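Local coordinates for protein ParA (Salmonella enterica subsp. enterica serovar Newport str. SL317, PDB 3EZF) that probably works as an ATPase in plasmid partition and, in its ADP-bound form, as a DNA-binding regulator of transcription, at residues Q73-Q78 and A86-N91; I149-L154 and P201-I206; Q230-I235 and E302-E307; I314-K319 and N340-S345. One frame throughout, in Å; residues are numbered along the deposited sequence.

Contact 1. Residues Q73-Q78 and A86-N91; sequences QFNKKQ and ALTIQN. Unlike the reference sequence in segment 73-78: Gln73 (reference Glu).
Asn75 and Ala86 meet through two hydrogen bonds that form the tight middle of this contact. The N-H of Ala86 reaches Asn75 O at 2.8 Å from above the carbonyl plane. In return, Asn75 ND2 gives to Ala86 O at 2.9 Å, within the carbonyl plane and close to its own amide plane; CG anti to the backbone N (chi1 -168°) starts the side chain toward that oxygen. On its other flank, the backbone N of Asn75 points almost straight (168°) at Asn91 OD1. Thr88 N also bonds to that oxygen, and the two donors come from opposite faces of the Asn91 amide. With Asn91 N bonding to Thr88 OG1, the pair forms a capping box at the start of helix 89-98.

Apolar packing adds to this, at van der Waals distance. Phe74 CD1 lies 3.8 Å from Leu87 CD2, while Asn91 CB sits at the ring edge, near its plane. Ile64 and Met67 of helix 57-69 and Ile95 of helix 89-98 also touch Phe74.

Toward solvent the contact thins: Lys77 approaches mainly with CG, 3.9 Å from Ala86 CB. This pairing next to strand 87-88 is consistent with the base of the wing in a winged helix-turn-helix domain. Chemically, one buried amide oxygen serves both the helix cap and the incoming loop, tying the loop 73-78 to the first turn of helix 89-98.

Contact 2. Residues I149-L154 and P201-I206; sequences ILVIDL and PGVDVI
Asp204 N and Ile149 O, 2.8 Å apart, belong to a ladder of backbone hydrogen bonds that joins strands 149-153 and 203-206 in parallel. Val151 takes part twice, its N giving to Asp204 O and its O accepting from Ile206 N at 3.2 Å. Asp153 N to Ile206 O closes the far end, whereas the opening bond from Ile149 N to Gly202 O is weak. CA-H...O contacts add to the ladder, among them Leu150 CA to Asp204 O at 3.4 Å.

Apolar contacts line both faces. Ile149 CB meets Val203 CG2 at 4.0 Å, Val151 lies next to Val205, and that face packs, through Ile149, Val151 and Val203, on helix 129-138. On the other face, Ile152 and Ile206 lie side by side and point the same way, CG1 of the former 3.7 Å from CD1 of the latter. Leu150 CD1 there packs on Asp204 CB, at 3.7 Å.

Asp153 OD2 bonds to Thr161 OG1 and OD1 to Asp155 N. The strand runs into an Asp-Leu-Asp sequence that probably corresponds to the Walker A' motif of ParA ATPases. Backbone hydrogen bonds and branched apolar side chains make a largely buried strand pair that leads into a polar loop.

Contact 3. Residues Q230-I235 and E302-E307; sequences QNQYEI and EEEGVE. Unlike the reference sequence in segment 230-235: Gln230 (reference Met), Asn231 (reference Lys), Gln232 (reference Pro), Tyr233 (reference Ser), Ile235 (reference Val).
Asn231 reaches across to the end of helix 294-303, its CG 3.8 Å from Glu304 O. With CG anti to the backbone N (chi1 -179°), the side chain starts out toward the other segment, and its amide also lies against Val306 CG1, the two side chains crossing at about a right angle.

Gln232 comes next, its CD 3.6 Å from Glu304 OE1, with the amide and carboxylate planes turned 47° from each other. Its CG lies over the centre of the Tyr233 ring, 3.5 Å above the plane, and so covers one face.

Tyr233 brings CD1 to within 3.5 Å of Glu304 CG. The two side chains cross at about a right angle, and the carbons of the glutamate, not its oxygens, make the closest approach to the ring. Tyr233 CB meanwhile packs on Val306 CG1 at 3.9 Å.

Glu234, at the N-cap position of helix 235-241, slides past Val306 in the opposite direction, CG to CB at 3.7 Å. Beyond it, the carboxylates of Glu234 and Glu307 approach each other, OE2 to OE2 at 3.1 Å, a pairing that is probably unfavourable.

The other segment turns at Gly305, where a Schellman motif with positive phi ends helix 294-303. This surface contact therefore sets the turn leading into helix 235-241 against that helix end. Tyr233 and Val306 both touch Leu301, Tyr233 also reaches Leu264 of helix 261-267, and Gln232 O is held by Asn265 and by Trp219 of helix 219-226.

Contact 4. Residues I314-K319 and N340-S345; sequences IGFMSK and NILDSS
Leu342 N and Gly315 O form the shorter of two backbone hydrogen bonds here, at 2.6 Å, with the donor nearly along the C=O axis. The second runs from Gly315 N to Asn340 O at 3.1 Å, the donor tilted 25° from the carbonyl plane. Gly315 thus gives and accepts on either side of Ile341, a single backbone bridge. A CA-H...O contact from Ile314 CA to Asn340 O, at 3.4 Å, reaches the same oxygen as Gly315 N.

The side chain of Ile341 turns its CD1 to Gly315 O at 3.5 Å. Leu342 directs its side chain toward the other segment and touches Ile314 and Phe316. Its CG meets Ile314 CG2 at 3.7 Å, the two side chains set at a slant. Its CD1 lies 3.4 Å from Phe316 CD2, with both side chains side by side and directed the same way. Further on, Met317 CB and Ser345 CB touch at 3.8 Å.

Strand 312-317 is the outermost strand on its side of the chain's parallel sheet, with 272-277 as its inner neighbour, so segment 340-345 lines its outer edge. Helix 378-400 covers Leu342 and brings Phe387 edge-to-face with Phe316, while its Arg394 makes a salt bridge with Asp343. Met317 packs instead against helix 324-337, and Asp6 of the second subunit packs on Asn340.

How the contacts relate
The four contacts follow one another along the chain, each closing before the next opens. Contact 1 belongs to the winged helix-turn-helix region; contacts 2 and 3 fall in the AAA-type ATPase region. Contacts 2 and 4 share the six-stranded parallel sheet but sit at its two outer strands, 203-206 and 312-317, with centres 23 Å apart. Contact 3 lies at the surface on the far side of the chain's centre from contact 1, the two centres 48 Å apart; helix 294-303 ends in contact 3 and strand 312-317 follows it in the chain. Contact 1 comes within about 6 Å of contact 2, nearest atoms, without touching, so the probable DNA-binding part lies beside one sheet edge.

Contact 1. Residues Q73-Q78 and A86-N91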
loop_
_atom_site.group_PDB
_atom_site.type_symbol
_atom_site.label_atom_id
_atom_site.label_comp_id
_atom_site.label_asym_id
_atom_site.label_seq_id
_atom_site.Cartn_x
_atom_site.Cartn_y
_atom_site.Cartn_z
ATOM N N GLN A 73 16.420 23.987 -35.809
ATOM C CA GLN A 73 16.621 22.706 -36.493
ATOM C C GLN A 73 15.621 21.672 -36.059
ATOM O O GLN A 73 15.606 21.281 -34.890
ATOM C CB GLN A 73 17.968 22.126 -36.122
ATOM C CG GLN A 73 18.677 21.346 -37.177
ATOM C CD GLN A 73 20.052 21.872 -37.261
ATOM O OE1 GLN A 73 20.231 23.054 -37.550
ATOM N NE2 GLN A 73 21.046 21.037 -36.966
ATOM N N PHE A 74 14.840 21.165 -36.993
ATOM C CA PHE A 74 13.890 20.142 -36.614
ATOM C C PHE A 74 14.606 18.790 -36.649
ATOM O O PHE A 74 15.603 18.610 -37.354
ATOM C CB PHE A 74 12.688 20.147 -37.568
ATOM C CG PHE A 74 11.885 21.416 -37.524
ATOM C CD1 PHE A 74 10.865 21.580 -36.598
ATOM C CD2 PHE A 74 12.176 22.465 -38.392
ATOM C CE1 PHE A 74 10.154 22.770 -36.537
ATOM C CE2 PHE A 74 11.474 23.656 -38.340
ATOM C CZ PHE A 74 10.461 23.813 -37.414
ATOM N N ASN A 75 14.090 17.854 -35.864
ATOM C CA ASN A 75 14.628 16.508 -35.763
ATOM C C ASN A 75 14.291 15.731 -37.048
ATOM O O ASN A 75 13.208 15.901 -37.611
ATOM C CB ASN A 75 14.003 15.845 -34.529
ATOM C CG ASN A 75 14.685 14.573 -34.137
ATOM O OD1 ASN A 75 15.883 14.555 -33.899
ATOM N ND2 ASN A 75 13.923 13.496 -34.056
ATOM N N LYS A 76 15.219 14.897 -37.521
ATOM C CA LYS A 76 14.987 14.108 -38.735
ATOM C C LYS A 76 15.517 12.683 -38.614
ATOM O O LYS A 76 16.609 12.459 -38.095
ATOM C CB LYS A 76 15.626 14.777 -39.962
ATOM C CG LYS A 76 15.051 16.136 -40.310
ATOM C CD LYS A 76 15.860 17.246 -39.678
ATOM C CE LYS A 76 17.292 17.264 -40.233
ATOM N NZ LYS A 76 18.170 18.333 -39.637
ATOM N N LYS A 77 14.736 11.726 -39.107
ATOM C CA LYS A 77 15.103 10.312 -39.076
ATOM C C LYS A 77 15.912 9.884 -40.285
ATOM O O LYS A 77 15.872 10.498 -41.349
ATOM C CB LYS A 77 13.870 9.420 -39.055
ATOM C CG LYS A 77 13.159 9.267 -37.745
ATOM C CD LYS A 77 11.973 8.338 -37.968
ATOM C CE LYS A 77 11.231 8.028 -36.681
ATOM N NZ LYS A 77 12.061 7.260 -35.714
ATOM N N GLN A 78 16.631 8.793 -40.104
ATOM C CA GLN A 78 17.442 8.214 -41.149
ATOM C C GLN A 78 16.696 6.903 -41.369
ATOM O O GLN A 78 16.993 5.883 -40.746
ATOM C CB GLN A 78 18.844 7.939 -40.614
ATOM C CG GLN A 78 19.893 7.634 -41.658
ATOM C CD GLN A 78 20.708 8.855 -42.025
ATOM O OE1 GLN A 78 21.785 8.741 -42.609
ATOM N NE2 GLN A 78 20.196 10.034 -41.687
ATOM N N ALA A 86 11.064 14.136 -38.206
ATOM C CA ALA A 86 10.399 13.589 -37.041
ATOM C C ALA A 86 10.496 14.621 -35.957
ATOM O O ALA A 86 11.429 14.591 -35.169
ATOM C CB ALA A 86 11.085 12.317 -36.609
ATOM N N LEU A 87 9.531 15.536 -35.922
ATOM C CA LEU A 87 9.526 16.611 -34.938
ATOM C C LEU A 87 9.242 16.046 -33.559
ATOM O O LEU A 87 8.469 15.098 -33.419
ATOM C CB LEU A 87 8.456 17.664 -35.278
ATOM C CG LEU A 87 8.077 18.027 -36.713
ATOM C CD1 LEU A 87 7.230 19.285 -36.652
ATOM C CD2 LEU A 87 9.305 18.260 -37.577
ATOM N N THR A 88 9.871 16.640 -32.548
ATOM C CA THR A 88 9.695 16.220 -31.160
ATOM C C THR A 88 8.610 17.036 -30.478
ATOM O O THR A 88 8.155 18.045 -31.003
ATOM C CB THR A 88 10.951 16.454 -30.353
ATOM O OG1 THR A 88 11.215 17.868 -30.303
ATOM C CG2 THR A 88 12.119 15.721 -30.980
ATOM N N ILE A 89 8.220 16.601 -29.287
ATOM C CA ILE A 89 7.204 17.298 -28.518
ATOM C C ILE A 89 7.559 18.779 -28.440
ATOM O O ILE A 89 6.668 19.628 -28.403
ATOM C CB ILE A 89 7.097 16.747 -27.060
ATOM C CG1 ILE A 89 6.666 15.274 -27.065
ATOM C CG2 ILE A 89 6.110 17.592 -26.254
ATOM C CD1 ILE A 89 5.282 15.053 -27.581
ATOM N N GLN A 90 8.855 19.097 -28.419
ATOM C CA GLN A 90 9.280 20.501 -28.332
ATOM C C GLN A 90 9.153 21.204 -29.654
ATOM O O GLN A 90 8.763 22.368 -29.703
ATOM C CB GLN A 90 10.729 20.640 -27.846
ATOM C CG GLN A 90 10.871 21.187 -26.418
ATOM C CD GLN A 90 10.203 22.535 -26.209
ATOM O OE1 GLN A 90 9.609 22.781 -25.162
ATOM N NE2 GLN A 90 10.306 23.410 -27.188
ATOM N N ASN A 91 9.511 20.503 -30.724
ATOM C CA ASN A 91 9.397 21.052 -32.073
ATOM C C ASN A 91 7.938 21.483 -32.308
ATOM O O ASN A 91 7.676 22.617 -32.733
ATOM C CB ASN A 91 9.810 19.995 -33.103
ATOM C CG ASN A 91 11.277 19.612 -32.991
ATOM O OD1 ASN A 91 11.767 18.733 -33.712
ATOM N ND2 ASN A 91 11.984 20.269 -32.087
#

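Contact 2. Residues I149-L154 and P201-I206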
loop_
_atom_site.group_PDB
_atom_site.type_symbol
_atom_site.label_atom_id
_atom_site.label_comp_id
_atom_site.label_asym_id
_atom_site.label_seq_id
_atom_site.Cartn_x
_atom_site.Cartn_y
_atom_site.Cartn_z
ATOM N N ILE A 149 3.885 20.376 -15.415
ATOM C CA ILE A 149 3.314 19.600 -14.323
ATOM C C ILE A 149 4.295 19.137 -13.237
ATOM O O ILE A 149 5.390 18.610 -13.528
ATOM C CB ILE A 149 2.607 18.356 -14.902
ATOM C CG1 ILE A 149 1.577 18.797 -15.947
ATOM C CG2 ILE A 149 1.947 17.547 -13.793
ATOM C CD1 ILE A 149 0.740 17.660 -16.542
ATOM N N LEU A 150 3.887 19.324 -11.981
ATOM C CA LEU A 150 4.705 18.908 -10.847
ATOM C C LEU A 150 3.976 17.874 -9.996
ATOM O O LEU A 150 2.788 18.037 -9.673
ATOM C CB LEU A 150 5.059 20.101 -9.968
ATOM C CG LEU A 150 6.038 19.780 -8.833
ATOM C CD1 LEU A 150 7.418 19.548 -9.416
ATOM C CD2 LEU A 150 6.074 20.935 -7.832
ATOM N N VAL A 151 4.681 16.810 -9.627
ATOM C CA VAL A 151 4.064 15.778 -8.809
ATOM C C VAL A 151 4.790 15.640 -7.493
ATOM O O VAL A 151 5.768 14.914 -7.394
ATOM C CB VAL A 151 4.069 14.394 -9.502
ATOM C CG1 VAL A 151 3.465 13.356 -8.561
ATOM C CG2 VAL A 151 3.266 14.434 -10.797
ATOM N N ILE A 152 4.312 16.345 -6.482
ATOM C CA ILE A 152 4.909 16.292 -5.156
ATOM C C ILE A 152 4.437 15.031 -4.447
ATOM O O ILE A 152 3.264 14.884 -4.119
ATOM C CB ILE A 152 4.509 17.527 -4.314
ATOM C CG1 ILE A 152 5.163 18.782 -4.895
ATOM C CG2 ILE A 152 4.893 17.305 -2.859
ATOM C CD1 ILE A 152 4.396 20.054 -4.647
ATOM N N ASP A 153 5.375 14.131 -4.205
ATOM C CA ASP A 153 5.107 12.851 -3.553
ATOM C C ASP A 153 5.194 12.961 -2.035
ATOM O O ASP A 153 6.290 13.088 -1.484
ATOM C CB ASP A 153 6.122 11.818 -4.041
ATOM C CG ASP A 153 5.756 10.406 -3.665
ATOM O OD1 ASP A 153 4.651 10.188 -3.124
ATOM O OD2 ASP A 153 6.586 9.510 -3.931
ATOM N N LEU A 154 4.042 12.921 -1.364
ATOM C CA LEU A 154 3.998 13.002 0.093
ATOM C C LEU A 154 3.532 11.656 0.669
ATOM O O LEU A 154 3.143 11.547 1.839
ATOM C CB LEU A 154 3.043 14.111 0.536
ATOM C CG LEU A 154 3.648 15.367 1.159
ATOM C CD1 LEU A 154 4.747 14.979 2.116
ATOM C CD2 LEU A 154 4.226 16.230 0.074
ATOM N N PRO A 201 10.251 15.204 -20.053
ATOM C CA PRO A 201 10.739 16.556 -19.742
ATOM C C PRO A 201 9.753 17.578 -19.141
ATOM O O PRO A 201 10.125 18.331 -18.231
ATOM C CB PRO A 201 11.333 17.033 -21.070
ATOM C CG PRO A 201 10.655 16.163 -22.097
ATOM C CD PRO A 201 10.638 14.826 -21.421
ATOM N N GLY A 202 8.512 17.624 -19.605
ATOM C CA GLY A 202 7.623 18.608 -19.010
ATOM C C GLY A 202 7.132 18.334 -17.591
ATOM O O GLY A 202 6.758 19.267 -16.893
ATOM N N VAL A 203 7.146 17.066 -17.177
ATOM C CA VAL A 203 6.660 16.608 -15.866
ATOM C C VAL A 203 7.750 16.340 -14.824
ATOM O O VAL A 203 8.511 15.396 -14.974
ATOM C CB VAL A 203 5.859 15.296 -16.033
ATOM C CG1 VAL A 203 5.417 14.768 -14.679
ATOM C CG2 VAL A 203 4.640 15.529 -16.943
ATOM N N ASP A 204 7.798 17.141 -13.757
ATOM C CA ASP A 204 8.813 16.995 -12.697
ATOM C C ASP A 204 8.237 16.374 -11.436
ATOM O O ASP A 204 7.031 16.439 -11.211
ATOM C CB ASP A 204 9.403 18.356 -12.336
ATOM C CG ASP A 204 10.172 18.983 -13.481
ATOM O OD1 ASP A 204 11.337 18.609 -13.690
ATOM O OD2 ASP A 204 9.616 19.850 -14.178
ATOM N N VAL A 205 9.090 15.795 -10.595
ATOM C CA VAL A 205 8.611 15.147 -9.371
ATOM C C VAL A 205 9.461 15.450 -8.147
ATOM O O VAL A 205 10.685 15.507 -8.259
ATOM C CB VAL A 205 8.571 13.597 -9.526
ATOM C CG1 VAL A 205 7.955 12.969 -8.287
ATOM C CG2 VAL A 205 7.773 13.202 -10.768
ATOM N N ILE A 206 8.812 15.668 -6.996
ATOM C CA ILE A 206 9.521 15.891 -5.729
ATOM C C ILE A 206 9.334 14.560 -5.026
ATOM O O ILE A 206 8.249 14.255 -4.546
ATOM C CB ILE A 206 8.901 16.989 -4.844
ATOM C CG1 ILE A 206 9.253 18.378 -5.377
ATOM C CG2 ILE A 206 9.455 16.885 -3.442
ATOM C CD1 ILE A 206 8.792 19.533 -4.462
#

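Contact 3. Residues Q230-I235 and E302-E307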
loop_
_atom_site.group_PDB
_atom_site.type_symbol
_atom_site.label_atom_id
_atom_site.label_comp_id
_atom_site.label_asym_id
_atom_site.label_seq_id
_atom_site.Cartn_x
_atom_site.Cartn_y
_atom_site.Cartn_z
ATOM N N GLN A 230 5.426 28.501 13.314
ATOM C CA GLN A 230 4.813 28.087 12.052
ATOM C C GLN A 230 3.584 27.208 12.264
ATOM O O GLN A 230 3.507 26.466 13.237
ATOM C CB GLN A 230 5.825 27.302 11.218
ATOM C CG GLN A 230 6.686 28.128 10.305
ATOM C CD GLN A 230 5.882 28.752 9.193
ATOM O OE1 GLN A 230 6.442 29.335 8.268
ATOM N NE2 GLN A 230 4.557 28.634 9.274
ATOM N N ASN A 231 2.635 27.277 11.336
ATOM C CA ASN A 231 1.418 26.473 11.411
ATOM C C ASN A 231 1.688 25.140 10.730
ATOM O O ASN A 231 1.917 25.090 9.530
ATOM C CB ASN A 231 0.275 27.188 10.699
ATOM C CG ASN A 231 -1.020 26.414 10.767
ATOM O OD1 ASN A 231 -2.058 26.951 11.155
ATOM N ND2 ASN A 231 -0.970 25.140 10.391
ATOM N N GLN A 232 1.633 24.058 11.489
ATOM C CA GLN A 232 1.932 22.742 10.945
ATOM C C GLN A 232 1.159 22.316 9.720
ATOM O O GLN A 232 1.581 21.404 9.027
ATOM C CB GLN A 232 1.747 21.669 12.014
ATOM C CG GLN A 232 0.322 21.527 12.479
ATOM C CD GLN A 232 0.168 20.462 13.519
ATOM O OE1 GLN A 232 -0.737 20.538 14.346
ATOM N NE2 GLN A 232 1.043 19.451 13.485
ATOM N N TYR A 233 0.031 22.958 9.446
ATOM C CA TYR A 233 -0.777 22.557 8.295
ATOM C C TYR A 233 -0.742 23.523 7.115
ATOM O O TYR A 233 -1.532 23.403 6.185
ATOM C CB TYR A 233 -2.233 22.302 8.740
ATOM C CG TYR A 233 -2.359 21.203 9.785
ATOM C CD1 TYR A 233 -3.181 21.364 10.904
ATOM C CD2 TYR A 233 -1.641 20.006 9.661
ATOM C CE1 TYR A 233 -3.282 20.364 11.870
ATOM C CE2 TYR A 233 -1.738 18.998 10.623
ATOM C CZ TYR A 233 -2.558 19.183 11.725
ATOM O OH TYR A 233 -2.648 18.190 12.680
ATOM N N GLU A 234 0.181 24.476 7.144
ATOM C CA GLU A 234 0.304 25.436 6.059
ATOM C C GLU A 234 1.711 25.407 5.492
ATOM O O GLU A 234 2.036 26.200 4.608
ATOM C CB GLU A 234 0.001 26.853 6.539
ATOM C CG GLU A 234 -1.374 27.047 7.148
ATOM C CD GLU A 234 -1.672 28.511 7.507
ATOM O OE1 GLU A 234 -0.723 29.321 7.582
ATOM O OE2 GLU A 234 -2.856 28.855 7.724
ATOM N N ILE A 235 2.548 24.501 5.995
ATOM C CA ILE A 235 3.926 24.407 5.519
ATOM C C ILE A 235 4.017 24.090 4.030
ATOM O O ILE A 235 4.755 24.745 3.308
ATOM C CB ILE A 235 4.739 23.332 6.269
ATOM C CG1 ILE A 235 4.503 23.420 7.780
ATOM C CG2 ILE A 235 6.213 23.527 5.964
ATOM C CD1 ILE A 235 4.779 24.789 8.366
ATOM N N GLU A 302 -9.550 24.047 10.368
ATOM C CA GLU A 302 -10.205 25.271 10.811
ATOM C C GLU A 302 -9.749 25.634 12.226
ATOM O O GLU A 302 -9.488 26.806 12.524
ATOM C CB GLU A 302 -11.723 25.111 10.793
ATOM C CG GLU A 302 -12.347 24.910 9.418
ATOM C CD GLU A 302 -13.864 24.866 9.502
ATOM O OE1 GLU A 302 -14.527 24.618 8.475
ATOM O OE2 GLU A 302 -14.402 25.086 10.611
ATOM N N GLU A 303 -9.644 24.630 13.094
ATOM C CA GLU A 303 -9.214 24.863 14.475
ATOM C C GLU A 303 -7.758 25.289 14.576
ATOM O O GLU A 303 -7.379 25.994 15.514
ATOM C CB GLU A 303 -9.412 23.607 15.327
ATOM C CG GLU A 303 -10.846 23.126 15.403
ATOM C CD GLU A 303 -10.959 21.821 16.144
ATOM O OE1 GLU A 303 -10.786 21.828 17.386
ATOM O OE2 GLU A 303 -11.205 20.788 15.479
ATOM N N GLU A 304 -6.944 24.853 13.619
ATOM C CA GLU A 304 -5.533 25.189 13.625
ATOM C C GLU A 304 -5.339 26.571 13.000
ATOM O O GLU A 304 -4.205 27.038 12.833
ATOM C CB GLU A 304 -4.746 24.135 12.846
ATOM C CG GLU A 304 -3.281 24.013 13.255
ATOM C CD GLU A 304 -3.089 23.185 14.522
ATOM O OE1 GLU A 304 -1.921 23.047 14.968
ATOM O OE2 GLU A 304 -4.105 22.669 15.057
ATOM N N GLY A 305 -6.452 27.216 12.650
ATOM C CA GLY A 305 -6.384 28.539 12.058
ATOM C C GLY A 305 -6.106 28.601 10.565
ATOM O O GLY A 305 -5.961 29.688 10.003
ATOM N N VAL A 306 -6.001 27.451 9.911
ATOM C CA VAL A 306 -5.770 27.463 8.475
ATOM C C VAL A 306 -7.126 27.491 7.784
ATOM O O VAL A 306 -8.140 27.104 8.360
ATOM C CB VAL A 306 -4.931 26.242 8.000
ATOM C CG1 VAL A 306 -4.717 25.292 9.152
ATOM C CG2 VAL A 306 -5.605 25.543 6.834
ATOM N N GLU A 307 -7.126 27.957 6.544
ATOM C CA GLU A 307 -8.331 28.087 5.748
ATOM C C GLU A 307 -8.199 27.350 4.422
ATOM O O GLU A 307 -7.767 27.921 3.427
ATOM C CB GLU A 307 -8.589 29.571 5.491
ATOM C CG GLU A 307 -7.334 30.343 5.049
ATOM C CD GLU A 307 -6.225 30.339 6.107
ATOM O OE1 GLU A 307 -6.498 30.785 7.244
ATOM O OE2 GLU A 307 -5.090 29.894 5.805
#

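Contact 4. Residues I314-K319 and N340-S345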
loop_
_atom_site.group_PDB
_atom_site.type_symbol
_atom_site.label_atom_id
_atom_site.label_comp_id
_atom_site.label_asym_id
_atom_site.label_seq_id
_atom_site.Cartn_x
_atom_site.Cartn_y
_atom_site.Cartn_z
ATOM N N ILE A 314 -13.514 16.429 -8.425
ATOM C CA ILE A 314 -13.766 15.558 -9.553
ATOM C C ILE A 314 -13.717 14.128 -9.040
ATOM O O ILE A 314 -12.864 13.789 -8.225
ATOM C CB ILE A 314 -12.684 15.725 -10.647
ATOM C CG1 ILE A 314 -12.618 17.181 -11.116
ATOM C CG2 ILE A 314 -12.979 14.796 -11.816
ATOM C CD1 ILE A 314 -13.886 17.706 -11.738
ATOM N N GLY A 315 -14.648 13.302 -9.508
ATOM C CA GLY A 315 -14.691 11.907 -9.112
ATOM C C GLY A 315 -14.873 11.058 -10.356
ATOM O O GLY A 315 -15.437 11.536 -11.340
ATOM N N PHE A 316 -14.395 9.812 -10.333
ATOM C CA PHE A 316 -14.527 8.916 -11.489
ATOM C C PHE A 316 -14.130 7.461 -11.198
ATOM O O PHE A 316 -13.351 7.187 -10.290
ATOM C CB PHE A 316 -13.708 9.456 -12.682
ATOM C CG PHE A 316 -12.215 9.498 -12.447
ATOM C CD1 PHE A 316 -11.457 8.333 -12.465
ATOM C CD2 PHE A 316 -11.568 10.709 -12.212
ATOM C CE1 PHE A 316 -10.079 8.370 -12.249
ATOM C CE2 PHE A 316 -10.187 10.753 -11.996
ATOM C CZ PHE A 316 -9.443 9.582 -12.015
ATOM N N MET A 317 -14.674 6.533 -11.978
ATOM C CA MET A 317 -14.366 5.122 -11.808
ATOM C C MET A 317 -13.036 4.793 -12.467
ATOM O O MET A 317 -12.625 5.470 -13.410
ATOM C CB MET A 317 -15.472 4.270 -12.420
ATOM C CG MET A 317 -16.837 4.561 -11.835
ATOM S SD MET A 317 -16.786 4.709 -10.027
ATOM C CE MET A 317 -16.678 2.960 -9.545
ATOM N N SER A 318 -12.371 3.748 -11.978
ATOM C CA SER A 318 -11.074 3.342 -12.521
ATOM C C SER A 318 -11.080 1.935 -13.148
ATOM O O SER A 318 -11.169 0.923 -12.456
ATOM C CB SER A 318 -10.005 3.425 -11.419
ATOM O OG SER A 318 -8.715 3.686 -11.957
ATOM N N LYS A 319 -10.969 1.898 -14.470
ATOM C CA LYS A 319 -10.959 0.663 -15.249
ATOM C C LYS A 319 -12.279 -0.080 -15.146
ATOM O O LYS A 319 -12.369 -1.243 -15.534
ATOM C CB LYS A 319 -9.812 -0.261 -14.820
ATOM C CG LYS A 319 -8.935 -0.758 -15.983
ATOM C CD LYS A 319 -9.744 -1.405 -17.103
ATOM C CE LYS A 319 -8.889 -1.637 -18.345
ATOM N NZ LYS A 319 -7.674 -2.448 -18.064
ATOM N N ASN A 340 -20.478 16.527 -9.695
ATOM C CA ASN A 340 -19.021 16.458 -9.577
ATOM C C ASN A 340 -18.331 15.207 -10.131
ATOM O O ASN A 340 -17.103 15.148 -10.158
ATOM C CB ASN A 340 -18.600 16.667 -8.116
ATOM C CG ASN A 340 -18.653 18.128 -7.696
ATOM O OD1 ASN A 340 -18.030 18.995 -8.329
ATOM N ND2 ASN A 340 -19.390 18.412 -6.621
ATOM N N ILE A 341 -19.106 14.217 -10.567
ATOM C CA ILE A 341 -18.548 12.983 -11.138
ATOM C C ILE A 341 -18.119 13.239 -12.584
ATOM O O ILE A 341 -18.689 14.102 -13.255
ATOM C CB ILE A 341 -19.606 11.842 -11.161
ATOM C CG1 ILE A 341 -19.024 10.572 -11.801
ATOM C CG2 ILE A 341 -20.824 12.283 -11.965
ATOM C CD1 ILE A 341 -18.323 9.632 -10.842
ATOM N N LEU A 342 -17.120 12.497 -13.062
ATOM C CA LEU A 342 -16.659 12.649 -14.438
ATOM C C LEU A 342 -17.709 12.082 -15.395
ATOM O O LEU A 342 -18.717 11.519 -14.961
ATOM C CB LEU A 342 -15.323 11.922 -14.658
ATOM C CG LEU A 342 -14.040 12.766 -14.685
ATOM C CD1 LEU A 342 -12.868 11.902 -15.102
ATOM C CD2 LEU A 342 -14.192 13.917 -15.664
ATOM N N ASP A 343 -17.472 12.242 -16.695
ATOM C CA ASP A 343 -18.387 11.750 -17.722
ATOM C C ASP A 343 -17.680 10.639 -18.463
ATOM O O ASP A 343 -18.205 10.068 -19.417
ATOM C CB ASP A 343 -18.732 12.863 -18.697
ATOM C CG ASP A 343 -19.147 14.123 -17.998
ATOM O OD1 ASP A 343 -20.204 14.107 -17.328
ATOM O OD2 ASP A 343 -18.403 15.122 -18.115
ATOM N N SER A 344 -16.460 10.363 -18.022
ATOM C CA SER A 344 -15.654 9.304 -18.593
ATOM C C SER A 344 -14.894 8.696 -17.424
ATOM O O SER A 344 -14.550 9.389 -16.463
ATOM C CB SER A 344 -14.686 9.862 -19.637
ATOM O OG SER A 344 -14.796 9.129 -20.848
ATOM N N SER A 345 -14.664 7.392 -17.497
ATOM C CA SER A 345 -13.948 6.695 -16.447
ATOM C C SER A 345 -12.620 6.224 -17.011
ATOM O O SER A 345 -12.537 5.813 -18.169
ATOM C CB SER A 345 -14.766 5.499 -15.956
ATOM O OG SER A 345 -14.978 4.576 -17.007
#